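Uncharacterized protein PA2218 (PDB 2HDW) is of uncharacterised function but adopts the alpha/beta-hydrolase fold and probably acts as a hydrolase. Local coordinates at residues Leu310-Glu315 / Asp357-Phe362. Residues are numbered along the deposited sequence; the frame is centred on the assembly and turned at random.
Sequences LLIHGE and DRIAGF
With its CG swung anti to the backbone nitrogen (chi1 169°), Leu310 reaches out of its strand toward the helix, where Phe362, likewise anti (chi1 176°), brings its ring back along the leucine; the two side chains lie alongside each other, pointing opposite ways. This is the C-terminal edge of an alpha/beta-hydrolase fold: strand 309-314, next to last in the central sheet, is covered by the closing helix 356-366, and the segments 310-314 and 357-362 run nearly antiparallel, their axes 10.9 Å apart at closest approach. Leu310 lies over one face of the Phe362 ring. Its CB makes a CH-pi contact 3.9 Å from the ring centroid, displaced toward the CE1 side, while Leu310 CD2 rests near the root of the ring, 4.0 Å from Phe362 CG. The same methyl sits over one face of the Arg358 guanidinium, 4.3 Å from NH1, a loose contact at the partly exposed margin; that NH1 also forms a salt bridge with Glu335 on the neighbouring strand 334-339, which would help hold the flat group there. Phe362 also touches Val199 of strand 197-201 and Arg358 touches Leu337, so the helix lies across strands 197-201, 309-314 and 334-339. Two residues along, Ile312 comes off the same side of the strand as Leu310 and meets Ile359, one helical turn before Phe362. No hydrogen bond links the segments; apart from the guanidinium, apolar side chains make the contact. The isoleucines touch through their extended branches, Ile312 CD1 lying 3.6 Å from Ile359 CG1 and 3.8 Å from Ile359 CD1.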
ATOM      1  N   LEU A 310      -9.711   4.331 -11.098  1.00 10.73           N
ATOM      2  CA  LEU A 310      -9.497   3.174 -11.958  1.00  9.34           C
ATOM      3  C   LEU A 310      -9.078   2.031 -11.040  1.00 10.63           C
ATOM      4  O   LEU A 310      -7.971   2.037 -10.507  1.00 12.21           O
ATOM      5  CB  LEU A 310      -8.390   3.443 -12.988  1.00  9.55           C
ATOM      6  CG  LEU A 310      -7.902   2.207 -13.762  1.00 11.20           C
ATOM      7  CD1 LEU A 310      -9.071   1.574 -14.521  1.00  9.10           C
ATOM      8  CD2 LEU A 310      -6.788   2.590 -14.727  1.00  9.61           C
ATOM      9  N   LEU A 311      -9.966   1.071 -10.824  1.00  9.32           N
ATOM     10  CA  LEU A 311      -9.632  -0.065  -9.978  1.00 10.13           C
ATOM     11  C   LEU A 311      -9.235  -1.210 -10.905  1.00 10.59           C
ATOM     12  O   LEU A 311      -9.993  -1.581 -11.800  1.00 12.48           O
ATOM     13  CB  LEU A 311     -10.830  -0.459  -9.109  1.00  8.19           C
ATOM     14  CG  LEU A 311     -11.373   0.673  -8.225  1.00 10.35           C
ATOM     15  CD1 LEU A 311     -12.494   1.381  -8.971  1.00  9.78           C
ATOM     16  CD2 LEU A 311     -11.910   0.112  -6.905  1.00  8.91           C
ATOM     17  N   ILE A 312      -8.039  -1.750 -10.694  1.00 10.61           N
ATOM     18  CA  ILE A 312      -7.510  -2.832 -11.522  1.00 10.08           C
ATOM     19  C   ILE A 312      -7.451  -4.125 -10.710  1.00 11.76           C
ATOM     20  O   ILE A 312      -7.027  -4.109  -9.560  1.00 10.60           O
ATOM     21  CB  ILE A 312      -6.087  -2.467 -12.021  1.00  8.87           C
ATOM     22  CG1 ILE A 312      -6.125  -1.090 -12.692  1.00  9.59           C
ATOM     23  CG2 ILE A 312      -5.566  -3.531 -12.987  1.00 10.46           C
ATOM     24  CD1 ILE A 312      -4.783  -0.603 -13.226  1.00  6.32           C
ATOM     25  N   HIS A 313      -7.865  -5.245 -11.301  1.00 10.16           N
ATOM     26  CA  HIS A 313      -7.856  -6.508 -10.568  1.00 10.21           C
ATOM     27  C   HIS A 313      -7.809  -7.746 -11.463  1.00 11.10           C
ATOM     28  O   HIS A 313      -8.432  -7.789 -12.530  1.00 11.55           O
ATOM     29  CB  HIS A 313      -9.092  -6.593  -9.659  1.00 10.93           C
ATOM     30  CG  HIS A 313      -8.815  -7.204  -8.320  1.00 11.84           C
ATOM     31  ND1 HIS A 313      -8.970  -6.511  -7.139  1.00 11.19           N
ATOM     32  CD2 HIS A 313      -8.343  -8.427  -7.979  1.00 11.60           C
ATOM     33  CE1 HIS A 313      -8.601  -7.277  -6.127  1.00  9.49           C
ATOM     34  NE2 HIS A 313      -8.215  -8.444  -6.609  1.00 12.06           N
ATOM     35  N   GLY A 314      -7.059  -8.750 -11.015  1.00  9.25           N
ATOM     36  CA  GLY A 314      -6.947  -9.987 -11.758  1.00 10.44           C
ATOM     37  C   GLY A 314      -8.246 -10.769 -11.706  1.00 13.07           C
ATOM     38  O   GLY A 314      -8.903 -10.839 -10.664  1.00 14.31           O
ATOM     39  N   GLU A 315      -8.613 -11.354 -12.842  1.00 12.28           N
ATOM     40  CA  GLU A 315      -9.835 -12.141 -12.987  1.00 12.50           C
ATOM     41  C   GLU A 315      -9.931 -13.308 -12.000  1.00 13.35           C
ATOM     42  O   GLU A 315     -11.000 -13.583 -11.450  1.00 12.33           O
ATOM     43  CB  GLU A 315      -9.905 -12.702 -14.414  1.00 11.91           C
ATOM     44  CG  GLU A 315     -11.155 -13.515 -14.731  1.00 16.59           C
ATOM     45  CD  GLU A 315     -10.910 -14.569 -15.811  1.00 19.95           C
ATOM     46  OE1 GLU A 315      -9.876 -14.495 -16.507  1.00 16.40           O
ATOM     47  OE2 GLU A 315     -11.757 -15.475 -15.966  1.00 23.84           O
ATOM     48  N   ASP A 357       0.803   0.316 -19.274  1.00 14.76           N
ATOM     49  CA  ASP A 357       0.443   1.221 -20.368  1.00 14.63           C
ATOM     50  C   ASP A 357      -0.821   1.975 -19.952  1.00 14.27           C
ATOM     51  O   ASP A 357      -0.877   3.204 -20.021  1.00 14.44           O
ATOM     52  CB  ASP A 357       0.150   0.448 -21.662  1.00 15.40           C
ATOM     53  CG  ASP A 357       1.409  -0.075 -22.349  1.00 18.95           C
ATOM     54  OD1 ASP A 357       2.504  -0.008 -21.758  1.00 18.38           O
ATOM     55  OD2 ASP A 357       1.288  -0.568 -23.494  1.00 19.55           O
ATOM     56  N   ARG A 358      -1.831   1.221 -19.520  1.00 12.81           N
ATOM     57  CA  ARG A 358      -3.107   1.784 -19.088  1.00 13.45           C
ATOM     58  C   ARG A 358      -2.977   2.683 -17.873  1.00 11.78           C
ATOM     59  O   ARG A 358      -3.670   3.688 -17.767  1.00 11.89           O
ATOM     60  CB  ARG A 358      -4.097   0.668 -18.765  1.00 17.78           C
ATOM     61  CG  ARG A 358      -5.227   0.517 -19.766  1.00 22.64           C
ATOM     62  CD  ARG A 358      -6.501   1.223 -19.313  1.00 25.58           C
ATOM     63  NE  ARG A 358      -6.377   2.674 -19.261  1.00 26.36           N
ATOM     64  CZ  ARG A 358      -7.366   3.497 -18.914  1.00 25.53           C
ATOM     65  NH1 ARG A 358      -8.554   3.006 -18.590  1.00 24.24           N
ATOM     66  NH2 ARG A 358      -7.166   4.814 -18.886  1.00 21.91           N
ATOM     67  N   ILE A 359      -2.114   2.307 -16.940  1.00 12.70           N
ATOM     68  CA  ILE A 359      -1.923   3.118 -15.752  1.00 11.15           C
ATOM     69  C   ILE A 359      -1.266   4.443 -16.146  1.00 11.94           C
ATOM     70  O   ILE A 359      -1.705   5.507 -15.713  1.00 11.55           O
ATOM     71  CB  ILE A 359      -1.069   2.373 -14.702  1.00 12.00           C
ATOM     72  CG1 ILE A 359      -1.820   1.118 -14.229  1.00 10.00           C
ATOM     73  CG2 ILE A 359      -0.774   3.288 -13.527  1.00  6.63           C
ATOM     74  CD1 ILE A 359      -1.054   0.251 -13.244  1.00 10.58           C
ATOM     75  N   ALA A 360      -0.233   4.381 -16.984  1.00 12.04           N
ATOM     76  CA  ALA A 360       0.451   5.588 -17.438  1.00 11.48           C
ATOM     77  C   ALA A 360      -0.515   6.448 -18.261  1.00 12.34           C
ATOM     78  O   ALA A 360      -0.574   7.672 -18.099  1.00 11.77           O
ATOM     79  CB  ALA A 360       1.672   5.215 -18.284  1.00 12.33           C
ATOM     80  N   GLY A 361      -1.264   5.799 -19.151  1.00 10.51           N
ATOM     81  CA  GLY A 361      -2.217   6.515 -19.981  1.00 10.33           C
ATOM     82  C   GLY A 361      -3.265   7.202 -19.125  1.00 12.32           C
ATOM     83  O   GLY A 361      -3.686   8.323 -19.411  1.00 12.64           O
ATOM     84  N   PHE A 362      -3.687   6.521 -18.066  1.00 11.45           N
ATOM     85  CA  PHE A 362      -4.681   7.055 -17.142  1.00 11.33           C
ATOM     86  C   PHE A 362      -4.174   8.351 -16.506  1.00 11.95           C
ATOM     87  O   PHE A 362      -4.846   9.385 -16.553  1.00 12.17           O
ATOM     88  CB  PHE A 362      -4.964   6.022 -16.048  1.00 10.19           C
ATOM     89  CG  PHE A 362      -5.905   6.499 -14.976  1.00 10.84           C
ATOM     90  CD1 PHE A 362      -7.276   6.531 -15.199  1.00 12.61           C
ATOM     91  CD2 PHE A 362      -5.421   6.865 -13.724  1.00 10.48           C
ATOM     92  CE1 PHE A 362      -8.156   6.918 -14.185  1.00 13.12           C
ATOM     93  CE2 PHE A 362      -6.292   7.255 -12.700  1.00 12.60           C
ATOM     94  CZ  PHE A 362      -7.662   7.279 -12.932  1.00 10.99           C
TER